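Local atomic coordinates of conserved hypothetical protein (Bacteroides thetaiotaomicron, PDB entry 2HQY), a protein that is of unknown function but binds coenzyme A and is probably an acyltransferase-like relative of the phosphatidylglycerol lysyltransferases. Residues H144-R149 / I242-M248; D154-T158 / M248-F253; K216-F222 / V233-D239. All coordinates share one frame; numbering follows the deposited sequence. Where two conformers were deposited one is given.

Contact 1: residues H144-R149 / I242-M248; sequences HINRFR and IDGAYAM. With COA (coenzyme A), chain C.
In both Phe148 and Met248, CG stands anti to the backbone N (chi1 -171° and -179°), which carries the phenyl ring and the thioether chain toward the opposite helix. Met248 then bends at chi2 and chi3, and the two side chains cross at about a right angle. Its CB lies over one face of Phe148, 4.0 Å from the ring centroid, a CH-pi contact, while its CE reaches Phe148 CD2 at 3.5 Å and also touches Ile145 CG2. The rim of the same ring faces the turn before the helix: Asp243 O lies in its plane, 3.4 Å from Phe148 CD1, with Ile242 CG2 also at the edge. Gly244, the N-cap, has a positive phi (95°) that alone would jam a CB against the preceding carbonyl O, and Phe148 CD1 crowds the same place. Ile145 CD1 lies 3.4 Å from Ala247 O and also touches Ala247 CB. A water donates to His144 O (2.7 Å) and weakly to Asp243 OD2. This apolar helix-to-helix packing lies at the N-terminus of helix 245-256, whose Tyr246 OH makes a very short hydrogen bond (2.4 Å, to be read with caution) to O8A of the 3'-phosphate in the coenzyme A site.

Contact 2: residues D154-T158 / M248-F253; sequences DYEYT and MINYEF
Tyr155 OH gives a very short hydrogen bond, 2.5 Å, to Glu252 OE2, the one polar link between the segments. The acceptor lies in the plane of the phenol ring, at its edge, and the carboxylate plane is turned 74° from the ring. Tyr157 meets the same glutamate differently: the side chains run antiparallel alongside one another, and Glu252 CB sits over one face of the ring, 3.6 Å from the centroid, as a CH-pi contact. Here the ring and carboxylate planes are only 11° apart. Bending at chi2 lets Glu252 do both, its CB on Tyr157 and its carboxylate turned back to Tyr155. Around this core, Met248 SD stands 4.7 Å from the centroid of Tyr155, oblique to the ring, a Met-aromatic contact. Tyr157 OH comes to 3.3 Å from Phe253 CD1, at the edge of that ring, and Ile249 CG1 borders the rim of Tyr157. In the next shell, Phe148 meets the Tyr155 ring edge-to-face, and Glu156 bonds through its backbone to His212 of strand 207-213. This is a helix packed across a strand of a sheet, segments 248-253 and 156-158 crossing at -51° with axes 9.7 Å apart at closest.

Contact 3: residues K216-F222 / V233-D239; sequences KIVAFTF and VHVEKAD
Phe222 and Val235 cross at a slant on one side of the hairpin, Val235 CB standing over a face of the ring, 3.9 Å from its centroid, a CH-pi contact, with Val235 CG2 3.4 Å from Phe222 CZ. Phe222 CG lies between the backbone N and the carbonyl carbon (chi1 62°), tilting the ring over the neighbouring strand. Phe220 is placed likewise but runs side by side with Lys237 (Lys237 CB to Phe220 CE2 3.9 Å) and touches Val235 CG1 through CE1. With an alanine in place of Phe222, Val235 CB and CG2 would probably lose the ring they lie against, opening a gap.

On the other side, Thr221 OG1 donates to Val235 O at 2.7 Å, in the carbonyl plane. That oxygen also accepts from Phe222 N, so two donors grip it. Water 2 links Thr221 OG1 to Glu236 OE1; Glu236 OE2 is salt-bridged to Arg266.

Phe220 and Lys237 form a regular hydrogen-bonded pair, Phe220 N to Lys237 O and Lys237 N to Phe220 O each 2.9 Å, the latter nearly straight (171°). At Phe222 a classic beta bulge interrupts the ladder: Phe222 O takes a bond from His234 N and a weak one from Val235 N. At the far end Lys216 NZ makes a weak 3.4 Å salt bridge to Asp239 OD2; Ser241 OG bonds Asp239 OD1.

Strand 207-213 flanks strand 216-227. The Phe220, Phe222, Val235 and Lys237 face lies under helices 165-179 and 185-199, Lys237 NZ making a salt bridge with Glu190 and Lys237 a cation-pi contact with Trp175; the Thr221 and Glu236 face receives helix 245-256.

Helix 245-256 ties the three contacts together. Contacts 1 and 2 share Met248, have centres about 9 Å apart, and meet where Phe148 CE2 lies 3.6 Å from Tyr155 CG. The same helix rests on the hairpin of contact 3: Ile249 CD1 is 3.4 Å from Phe220 CA, and Phe253 CB 3.6 Å from Thr221 CG2. Contact 3 is nested in the chain between the segments of each of the other two. Coenzyme A lies where contacts 1 and 3 approach, their centres about 13 Å apart: Tyr246 OH, which holds the phosphate, is 3.1 Å from Ala238 N, a weak hydrogen bond, and Ala238 also touches the ligand. Contact 2 is more remote, with the Ile249 side chain about 10 Å from the bound coenzyme.

Contact 1: residues H144-R149 / I242-M248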
loop_
_atom_site.group_PDB
_atom_site.type_symbol
_atom_site.label_atom_id
_atom_site.label_comp_id
_atom_site.label_asym_id
_atom_site.label_seq_id
_atom_site.Cartn_x
_atom_site.Cartn_y
_atom_site.Cartn_z
ATOM N N HIS A 144 25.684 -6.464 -29.987
ATOM C CA HIS A 144 25.459 -5.345 -29.053
ATOM C C HIS A 144 26.434 -5.423 -27.873
ATOM O O HIS A 144 26.949 -4.400 -27.428
ATOM C CB HIS A 144 24.029 -5.297 -28.487
ATOM C CG HIS A 144 22.945 -5.367 -29.517
ATOM N ND1 HIS A 144 23.159 -5.010 -30.832
ATOM C CD2 HIS A 144 21.643 -5.744 -29.433
ATOM C CE1 HIS A 144 22.036 -5.169 -31.516
ATOM N NE2 HIS A 144 21.104 -5.612 -30.692
ATOM N N ILE A 145 26.658 -6.634 -27.371
ATOM C CA ILE A 145 27.566 -6.869 -26.241
ATOM C C ILE A 145 28.982 -6.491 -26.656
ATOM O O ILE A 145 29.725 -5.846 -25.901
ATOM C CB ILE A 145 27.569 -8.373 -25.809
ATOM C CG1 ILE A 145 26.206 -8.804 -25.232
ATOM C CG2 ILE A 145 28.746 -8.688 -24.886
ATOM C CD1 ILE A 145 25.657 -7.909 -24.166
ATOM N N ASN A 146 29.356 -6.920 -27.863
ATOM C CA ASN A 146 30.701 -6.702 -28.380
ATOM C C ASN A 146 30.973 -5.220 -28.628
ATOM O O ASN A 146 32.047 -4.731 -28.292
ATOM C CB ASN A 146 30.919 -7.520 -29.660
ATOM C CG ASN A 146 31.106 -9.028 -29.389
ATOM O OD1 ASN A 146 31.353 -9.458 -28.258
ATOM N ND2 ASN A 146 31.000 -9.830 -30.451
ATOM N N ARG A 147 29.985 -4.515 -29.186
ATOM C CA ARG A 147 30.026 -3.060 -29.375
ATOM C C ARG A 147 30.185 -2.326 -28.036
ATOM O O ARG A 147 30.986 -1.374 -27.915
ATOM C CB ARG A 147 28.756 -2.572 -30.080
ATOM C CG ARG A 147 28.823 -1.114 -30.573
ATOM C CD ARG A 147 27.650 -0.747 -31.501
ATOM N N PHE A 148 29.428 -2.786 -27.037
ATOM C CA PHE A 148 29.525 -2.225 -25.697
ATOM C C PHE A 148 30.930 -2.372 -25.123
ATOM O O PHE A 148 31.512 -1.391 -24.636
ATOM C CB PHE A 148 28.499 -2.850 -24.758
ATOM C CG PHE A 148 28.410 -2.147 -23.431
ATOM C CD1 PHE A 148 27.549 -1.057 -23.270
ATOM C CD2 PHE A 148 29.210 -2.540 -22.360
ATOM C CE1 PHE A 148 27.451 -0.390 -22.068
ATOM C CE2 PHE A 148 29.117 -1.870 -21.125
ATOM C CZ PHE A 148 28.228 -0.784 -20.988
ATOM N N ARG A 149 31.466 -3.588 -25.185
ATOM C CA ARG A 149 32.808 -3.873 -24.674
ATOM C C ARG A 149 33.856 -3.012 -25.367
ATOM O O ARG A 149 34.774 -2.503 -24.720
ATOM C CB ARG A 149 33.155 -5.357 -24.835
ATOM C CG ARG A 149 32.510 -6.257 -23.826
ATOM C CD ARG A 149 32.801 -7.727 -24.115
ATOM N NE ARG A 149 32.245 -8.586 -23.069
ATOM C CZ ARG A 149 31.723 -9.795 -23.271
ATOM N NH1 ARG A 149 31.671 -10.317 -24.483
ATOM N NH2 ARG A 149 31.246 -10.495 -22.246
ATOM N N ILE A 242 23.310 5.812 -23.016
ATOM C CA ILE A 242 24.365 4.797 -23.091
ATOM C C ILE A 242 23.906 3.616 -23.948
ATOM O O ILE A 242 23.077 2.804 -23.525
ATOM C CB ILE A 242 24.817 4.310 -21.690
ATOM C CG1 ILE A 242 25.046 5.495 -20.731
ATOM C CG2 ILE A 242 26.062 3.394 -21.787
ATOM C CD1 ILE A 242 26.175 6.436 -21.127
ATOM N N ASP A 243 24.454 3.537 -25.159
ATOM C CA ASP A 243 24.139 2.488 -26.127
ATOM C C ASP A 243 24.656 1.119 -25.657
ATOM O O ASP A 243 25.841 0.966 -25.400
ATOM C CB ASP A 243 24.782 2.857 -27.469
ATOM C CG ASP A 243 24.160 2.134 -28.652
ATOM O OD1 ASP A 243 23.440 2.795 -29.437
ATOM O OD2 ASP A 243 24.393 0.911 -28.808
ATOM N N GLY A 244 23.763 0.130 -25.559
ATOM C CA GLY A 244 24.171 -1.249 -25.220
ATOM C C GLY A 244 24.077 -1.584 -23.742
ATOM O O GLY A 244 24.352 -2.723 -23.319
ATOM N N ALA A 245 23.717 -0.596 -22.934
ATOM C CA ALA A 245 23.643 -0.838 -21.504
ATOM C C ALA A 245 22.561 -1.856 -21.133
ATOM O O ALA A 245 22.800 -2.689 -20.280
ATOM C CB ALA A 245 23.456 0.461 -20.721
ATOM N N TYR A 246 21.382 -1.786 -21.751
ATOM C CA TYR A 246 20.353 -2.814 -21.486
ATOM C C TYR A 246 20.846 -4.216 -21.851
ATOM O O TYR A 246 20.667 -5.170 -21.072
ATOM C CB TYR A 246 19.037 -2.510 -22.220
ATOM C CG TYR A 246 18.144 -1.517 -21.491
ATOM C CD1 TYR A 246 17.886 -0.247 -22.026
ATOM C CD2 TYR A 246 17.556 -1.850 -20.253
ATOM C CE1 TYR A 246 17.036 0.669 -21.354
ATOM C CE2 TYR A 246 16.727 -0.942 -19.567
ATOM C CZ TYR A 246 16.471 0.313 -20.120
ATOM O OH TYR A 246 15.654 1.213 -19.445
ATOM N N ALA A 247 21.490 -4.345 -23.015
ATOM C CA ALA A 247 22.032 -5.662 -23.424
ATOM C C ALA A 247 23.087 -6.180 -22.438
ATOM O O ALA A 247 23.067 -7.367 -22.063
ATOM C CB ALA A 247 22.634 -5.613 -24.862
ATOM N N MET A 248 24.025 -5.314 -22.051
ATOM C CA MET A 248 25.132 -5.756 -21.184
ATOM C C MET A 248 24.647 -6.150 -19.774
ATOM O O MET A 248 25.106 -7.171 -19.227
ATOM C CB MET A 248 26.251 -4.721 -21.084
ATOM C CG MET A 248 27.413 -5.220 -20.176
ATOM S SD MET A 248 28.106 -6.826 -20.815
ATOM C CE MET A 248 28.869 -5.980 -22.022
HETATM N N1A COA C . 6.878 -0.214 -16.889
HETATM C C2A COA C . 8.216 -0.130 -17.025
HETATM N N3A COA C . 8.771 0.516 -18.061
HETATM C C4A COA C . 7.984 1.110 -19.003
HETATM C C5A COA C . 6.599 1.043 -18.888
HETATM C C6A COA C . 6.046 0.362 -17.793
HETATM N N6A COA C . 4.706 0.256 -17.607
HETATM N N7A COA C . 6.093 1.715 -19.954
HETATM C C8A COA C . 7.125 2.187 -20.696
HETATM N N9A COA C . 8.273 1.793 -20.125
HETATM C C1B COA C . 9.658 2.136 -20.558
HETATM C C2B COA C . 10.273 1.539 -21.818
HETATM O O2B COA C . 10.949 0.318 -21.525
HETATM C C3B COA C . 11.293 2.617 -22.151
HETATM O O3B COA C . 12.477 2.473 -21.360
HETATM P P3B COA C . 13.892 3.058 -21.866
HETATM O O7A COA C . 14.313 2.034 -22.917
HETATM O O8A COA C . 14.752 3.146 -20.612
HETATM O O9A COA C . 13.616 4.415 -22.477
HETATM C C4B COA C . 10.643 3.929 -21.741
HETATM O O4B COA C . 9.700 3.570 -20.725
HETATM C C5B COA C . 9.956 4.636 -22.916
HETATM O O5B COA C . 9.656 3.667 -23.932
HETATM P P1A COA C . 8.299 3.601 -24.823
HETATM O O1A COA C . 8.177 2.189 -25.356
HETATM O O2A COA C . 7.121 4.212 -24.077
HETATM O O3A COA C . 8.728 4.551 -26.060
HETATM O O4A COA C . 9.493 6.731 -27.096
HETATM O O5A COA C . 8.323 6.731 -24.751
HETATM O O HOH W 1 26.052 -1.879 -27.913
#

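Contact 2: residues D154-T158 / M248-F253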
loop_
_atom_site.group_PDB
_atom_site.type_symbol
_atom_site.label_atom_id
_atom_site.label_comp_id
_atom_site.label_asym_id
_atom_site.label_seq_id
_atom_site.Cartn_x
_atom_site.Cartn_y
_atom_site.Cartn_z
ATOM N N ASP A 154 36.402 -0.707 -20.075
ATOM C CA ASP A 154 36.654 -0.655 -18.642
ATOM C C ASP A 154 35.337 -0.466 -17.834
ATOM O O ASP A 154 35.304 0.062 -16.705
ATOM C CB ASP A 154 37.569 0.519 -18.364
ATOM C CG ASP A 154 36.990 1.829 -18.866
ATOM O OD1 ASP A 154 35.928 1.815 -19.548
ATOM O OD2 ASP A 154 37.633 2.874 -18.600
ATOM N N TYR A 155 34.247 -0.916 -18.412
ATOM C CA TYR A 155 32.987 -0.903 -17.660
ATOM C C TYR A 155 33.121 -1.789 -16.404
ATOM O O TYR A 155 34.009 -2.662 -16.330
ATOM C CB TYR A 155 31.843 -1.340 -18.582
ATOM C CG TYR A 155 31.675 -2.852 -18.741
ATOM C CD1 TYR A 155 30.894 -3.584 -17.823
ATOM C CD2 TYR A 155 32.269 -3.531 -19.792
ATOM C CE1 TYR A 155 30.723 -4.972 -17.956
ATOM C CE2 TYR A 155 32.097 -4.912 -19.942
ATOM C CZ TYR A 155 31.349 -5.617 -19.019
ATOM O OH TYR A 155 31.176 -6.971 -19.188
ATOM N N GLU A 156 32.249 -1.577 -15.415
ATOM C CA GLU A 156 32.278 -2.369 -14.195
ATOM C C GLU A 156 30.868 -2.817 -13.849
ATOM O O GLU A 156 29.971 -1.974 -13.684
ATOM C CB GLU A 156 32.873 -1.579 -13.019
ATOM C CG GLU A 156 34.404 -1.273 -13.144
ATOM C CD GLU A 156 34.951 -0.385 -12.015
ATOM O OE1 GLU A 156 34.182 0.111 -11.176
ATOM O OE2 GLU A 156 36.161 -0.165 -11.961
ATOM N N TYR A 157 30.673 -4.127 -13.780
ATOM C CA TYR A 157 29.437 -4.699 -13.264
ATOM C C TYR A 157 29.633 -5.083 -11.796
ATOM O O TYR A 157 30.639 -5.727 -11.423
ATOM C CB TYR A 157 29.055 -5.937 -14.063
ATOM C CG TYR A 157 27.868 -6.692 -13.504
ATOM C CD1 TYR A 157 26.558 -6.360 -13.886
ATOM C CD2 TYR A 157 28.039 -7.750 -12.613
ATOM C CE1 TYR A 157 25.462 -7.046 -13.378
ATOM C CE2 TYR A 157 26.932 -8.435 -12.087
ATOM C CZ TYR A 157 25.649 -8.068 -12.472
ATOM O OH TYR A 157 24.577 -8.773 -11.964
ATOM N N THR A 158 28.683 -4.691 -10.963
ATOM C CA THR A 158 28.699 -5.033 -9.549
ATOM C C THR A 158 27.345 -5.598 -9.123
ATOM O O THR A 158 26.299 -5.147 -9.648
ATOM C CB THR A 158 28.994 -3.798 -8.663
ATOM O OG1 THR A 158 28.176 -2.697 -9.086
ATOM C CG2 THR A 158 30.475 -3.403 -8.711
ATOM N N MET A 248 24.025 -5.314 -22.051
ATOM C CA MET A 248 25.132 -5.756 -21.184
ATOM C C MET A 248 24.647 -6.150 -19.774
ATOM O O MET A 248 25.106 -7.171 -19.227
ATOM C CB MET A 248 26.251 -4.721 -21.084
ATOM C CG MET A 248 27.413 -5.220 -20.176
ATOM S SD MET A 248 28.106 -6.826 -20.815
ATOM C CE MET A 248 28.869 -5.980 -22.022
ATOM N N ILE A 249 23.742 -5.366 -19.191
ATOM C CA ILE A 249 23.273 -5.687 -17.829
ATOM C C ILE A 249 22.454 -6.974 -17.788
ATOM O O ILE A 249 22.576 -7.775 -16.853
ATOM C CB ILE A 249 22.569 -4.520 -17.094
ATOM C CG1 ILE A 249 22.560 -4.848 -15.584
ATOM C CG2 ILE A 249 21.158 -4.225 -17.676
ATOM C CD1 ILE A 249 22.548 -3.700 -14.685
ATOM N N ASN A 250 21.653 -7.181 -18.836
ATOM C CA ASN A 250 20.899 -8.413 -19.031
ATOM C C ASN A 250 21.857 -9.624 -19.028
ATOM O O ASN A 250 21.689 -10.553 -18.239
ATOM C CB ASN A 250 20.120 -8.269 -20.355
ATOM C CG ASN A 250 19.271 -9.484 -20.707
ATOM O OD1 ASN A 250 19.576 -10.635 -20.354
ATOM N ND2 ASN A 250 18.192 -9.218 -21.458
ATOM N N TYR A 251 22.884 -9.576 -19.893
ATOM C CA TYR A 251 23.904 -10.609 -19.996
ATOM C C TYR A 251 24.677 -10.835 -18.686
ATOM O O TYR A 251 24.836 -11.977 -18.255
ATOM C CB TYR A 251 24.862 -10.243 -21.124
ATOM C CG TYR A 251 25.971 -11.241 -21.307
ATOM C CD1 TYR A 251 25.749 -12.432 -21.988
ATOM C CD2 TYR A 251 27.232 -11.003 -20.765
ATOM C CE1 TYR A 251 26.784 -13.358 -22.163
ATOM C CE2 TYR A 251 28.284 -11.927 -20.931
ATOM C CZ TYR A 251 28.040 -13.098 -21.614
ATOM O OH TYR A 251 29.089 -14.003 -21.762
ATOM N N GLU A 252 25.173 -9.771 -18.057
ATOM C CA GLU A 252 25.956 -9.969 -16.815
ATOM C C GLU A 252 25.097 -10.592 -15.721
ATOM O O GLU A 252 25.528 -11.515 -15.036
ATOM C CB GLU A 252 26.571 -8.644 -16.331
ATOM C CG GLU A 252 27.753 -8.161 -17.217
ATOM C CD GLU A 252 29.103 -8.655 -16.721
ATOM O OE1 GLU A 252 29.142 -9.468 -15.760
ATOM O OE2 GLU A 252 30.129 -8.240 -17.315
ATOM N N PHE A 253 23.872 -10.088 -15.548
ATOM C CA PHE A 253 23.051 -10.595 -14.464
ATOM C C PHE A 253 22.577 -12.032 -14.753
ATOM O O PHE A 253 22.510 -12.832 -13.822
ATOM C CB PHE A 253 21.887 -9.637 -14.170
ATOM C CG PHE A 253 21.041 -10.052 -12.977
ATOM C CD1 PHE A 253 21.617 -10.215 -11.719
ATOM C CD2 PHE A 253 19.680 -10.271 -13.128
ATOM C CE1 PHE A 253 20.844 -10.581 -10.613
ATOM C CE2 PHE A 253 18.884 -10.646 -12.034
ATOM C CZ PHE A 253 19.476 -10.791 -10.771
#

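Contact 3: residues K216-F222 / V233-D239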
loop_
_atom_site.group_PDB
_atom_site.type_symbol
_atom_site.label_atom_id
_atom_site.label_comp_id
_atom_site.label_asym_id
_atom_site.label_seq_id
_atom_site.Cartn_x
_atom_site.Cartn_y
_atom_site.Cartn_z
ATOM N N LYS A 216 30.156 6.322 -13.255
ATOM C CA LYS A 216 28.767 6.490 -12.808
ATOM C C LYS A 216 27.893 5.297 -13.162
ATOM O O LYS A 216 28.136 4.583 -14.145
ATOM C CB LYS A 216 28.138 7.780 -13.341
ATOM C CG LYS A 216 27.901 7.831 -14.870
ATOM C CD LYS A 216 26.850 8.929 -15.212
ATOM C CE LYS A 216 26.988 9.461 -16.662
ATOM N NZ LYS A 216 26.431 8.532 -17.718
ATOM N N ILE A 217 26.862 5.105 -12.350
ATOM C CA ILE A 217 25.883 4.076 -12.629
ATOM C C ILE A 217 25.132 4.389 -13.924
ATOM O O ILE A 217 24.686 5.539 -14.148
ATOM C CB ILE A 217 24.892 3.877 -11.464
ATOM C CG1 ILE A 217 23.918 2.743 -11.799
ATOM C CG2 ILE A 217 24.135 5.192 -11.128
ATOM C CD1 ILE A 217 22.966 2.381 -10.613
ATOM N N VAL A 218 25.017 3.386 -14.783
ATOM C CA VAL A 218 24.262 3.544 -16.024
ATOM C C VAL A 218 23.142 2.509 -16.218
ATOM O O VAL A 218 22.378 2.604 -17.163
ATOM C CB VAL A 218 25.176 3.540 -17.301
ATOM C CG1 VAL A 218 26.143 4.725 -17.285
ATOM C CG2 VAL A 218 25.884 2.179 -17.502
ATOM N N ALA A 219 23.069 1.501 -15.351
ATOM C CA ALA A 219 21.966 0.526 -15.412
ATOM C C ALA A 219 21.896 -0.236 -14.103
ATOM O O ALA A 219 22.914 -0.350 -13.417
ATOM C CB ALA A 219 22.165 -0.461 -16.566
ATOM N N PHE A 220 20.704 -0.733 -13.752
ATOM C CA PHE A 220 20.598 -1.748 -12.688
ATOM C C PHE A 220 19.437 -2.689 -12.992
ATOM O O PHE A 220 18.554 -2.376 -13.824
ATOM C CB PHE A 220 20.473 -1.109 -11.289
ATOM C CG PHE A 220 19.133 -0.463 -11.034
ATOM C CD1 PHE A 220 18.089 -1.206 -10.462
ATOM C CD2 PHE A 220 18.925 0.885 -11.373
ATOM C CE1 PHE A 220 16.823 -0.626 -10.242
ATOM C CE2 PHE A 220 17.668 1.481 -11.136
ATOM C CZ PHE A 220 16.615 0.702 -10.577
ATOM N N THR A 221 19.436 -3.830 -12.320
ATOM C CA THR A 221 18.413 -4.865 -12.538
ATOM C C THR A 221 18.322 -5.674 -11.282
ATOM O O THR A 221 19.325 -5.779 -10.560
ATOM C CB THR A 221 18.775 -5.761 -13.780
ATOM O OG1 THR A 221 17.695 -6.643 -14.086
ATOM C CG2 THR A 221 20.061 -6.570 -13.568
ATOM N N PHE A 222 17.142 -6.233 -10.994
ATOM C CA PHE A 222 17.015 -7.145 -9.872
ATOM C C PHE A 222 15.863 -8.121 -10.097
ATOM O O PHE A 222 14.993 -7.918 -10.997
ATOM C CB PHE A 222 16.896 -6.398 -8.523
ATOM C CG PHE A 222 15.696 -5.496 -8.380
ATOM C CD1 PHE A 222 14.405 -6.042 -8.205
ATOM C CD2 PHE A 222 15.871 -4.115 -8.267
ATOM C CE1 PHE A 222 13.296 -5.196 -7.987
ATOM C CE2 PHE A 222 14.776 -3.263 -8.065
ATOM C CZ PHE A 222 13.491 -3.808 -7.904
ATOM N N VAL A 233 13.136 -11.779 -13.449
ATOM C CA VAL A 233 13.790 -10.490 -13.483
ATOM C C VAL A 233 12.678 -9.438 -13.415
ATOM O O VAL A 233 11.869 -9.324 -14.339
ATOM C CB VAL A 233 14.675 -10.311 -14.766
ATOM C CG1 VAL A 233 15.328 -8.931 -14.775
ATOM C CG2 VAL A 233 15.734 -11.389 -14.804
ATOM N N HIS A 234 12.620 -8.697 -12.316
ATOM C CA HIS A 234 11.470 -7.794 -12.060
ATOM C C HIS A 234 11.656 -6.388 -12.606
ATOM O O HIS A 234 10.680 -5.715 -12.953
ATOM C CB HIS A 234 11.119 -7.729 -10.559
ATOM C CG HIS A 234 10.887 -9.076 -9.942
ATOM N ND1 HIS A 234 10.390 -10.141 -10.670
ATOM C CD2 HIS A 234 11.106 -9.544 -8.688
ATOM C CE1 HIS A 234 10.343 -11.213 -9.892
ATOM N NE2 HIS A 234 10.758 -10.873 -8.682
ATOM N N VAL A 235 12.898 -5.915 -12.625
ATOM C CA VAL A 235 13.194 -4.527 -12.989
ATOM C C VAL A 235 14.473 -4.545 -13.803
ATOM O O VAL A 235 15.409 -5.289 -13.475
ATOM C CB VAL A 235 13.409 -3.633 -11.683
ATOM C CG1 VAL A 235 14.077 -2.305 -11.969
ATOM C CG2 VAL A 235 12.037 -3.365 -10.940
ATOM N N GLU A 236 14.495 -3.730 -14.855
ATOM C CA GLU A 236 15.723 -3.406 -15.559
ATOM C C GLU A 236 15.642 -1.960 -16.037
ATOM O O GLU A 236 14.709 -1.598 -16.770
ATOM C CB GLU A 236 15.892 -4.379 -16.740
ATOM C CG GLU A 236 17.274 -4.435 -17.342
ATOM C CD GLU A 236 17.319 -5.427 -18.504
ATOM O OE1 GLU A 236 17.925 -6.509 -18.337
ATOM O OE2 GLU A 236 16.694 -5.140 -19.556
ATOM N N LYS A 237 16.579 -1.113 -15.603
ATOM C CA LYS A 237 16.583 0.312 -15.950
ATOM C C LYS A 237 17.954 0.699 -16.420
ATOM O O LYS A 237 18.953 0.254 -15.854
ATOM C CB LYS A 237 16.265 1.215 -14.748
ATOM C CG LYS A 237 14.895 1.064 -14.145
ATOM C CD LYS A 237 13.849 1.602 -15.073
ATOM C CE LYS A 237 12.512 1.561 -14.387
ATOM N NZ LYS A 237 11.494 1.947 -15.372
ATOM N N ALA A 238 18.009 1.547 -17.448
ATOM C CA ALA A 238 19.280 2.032 -17.951
ATOM C C ALA A 238 19.181 3.497 -18.364
ATOM O O ALA A 238 18.089 3.991 -18.717
ATOM C CB ALA A 238 19.789 1.143 -19.104
ATOM N N ASP A 239 20.309 4.195 -18.220
ATOM C CA ASP A 239 20.487 5.551 -18.750
ATOM C C ASP A 239 20.437 5.405 -20.276
ATOM O O ASP A 239 21.220 4.660 -20.881
ATOM C CB ASP A 239 21.838 6.113 -18.268
ATOM C CG ASP A 239 22.127 7.520 -18.765
ATOM O OD1 ASP A 239 21.495 8.003 -19.729
ATOM O OD2 ASP A 239 23.047 8.141 -18.194
HETATM O O HOH W 2 18.417 -7.985 -16.316
#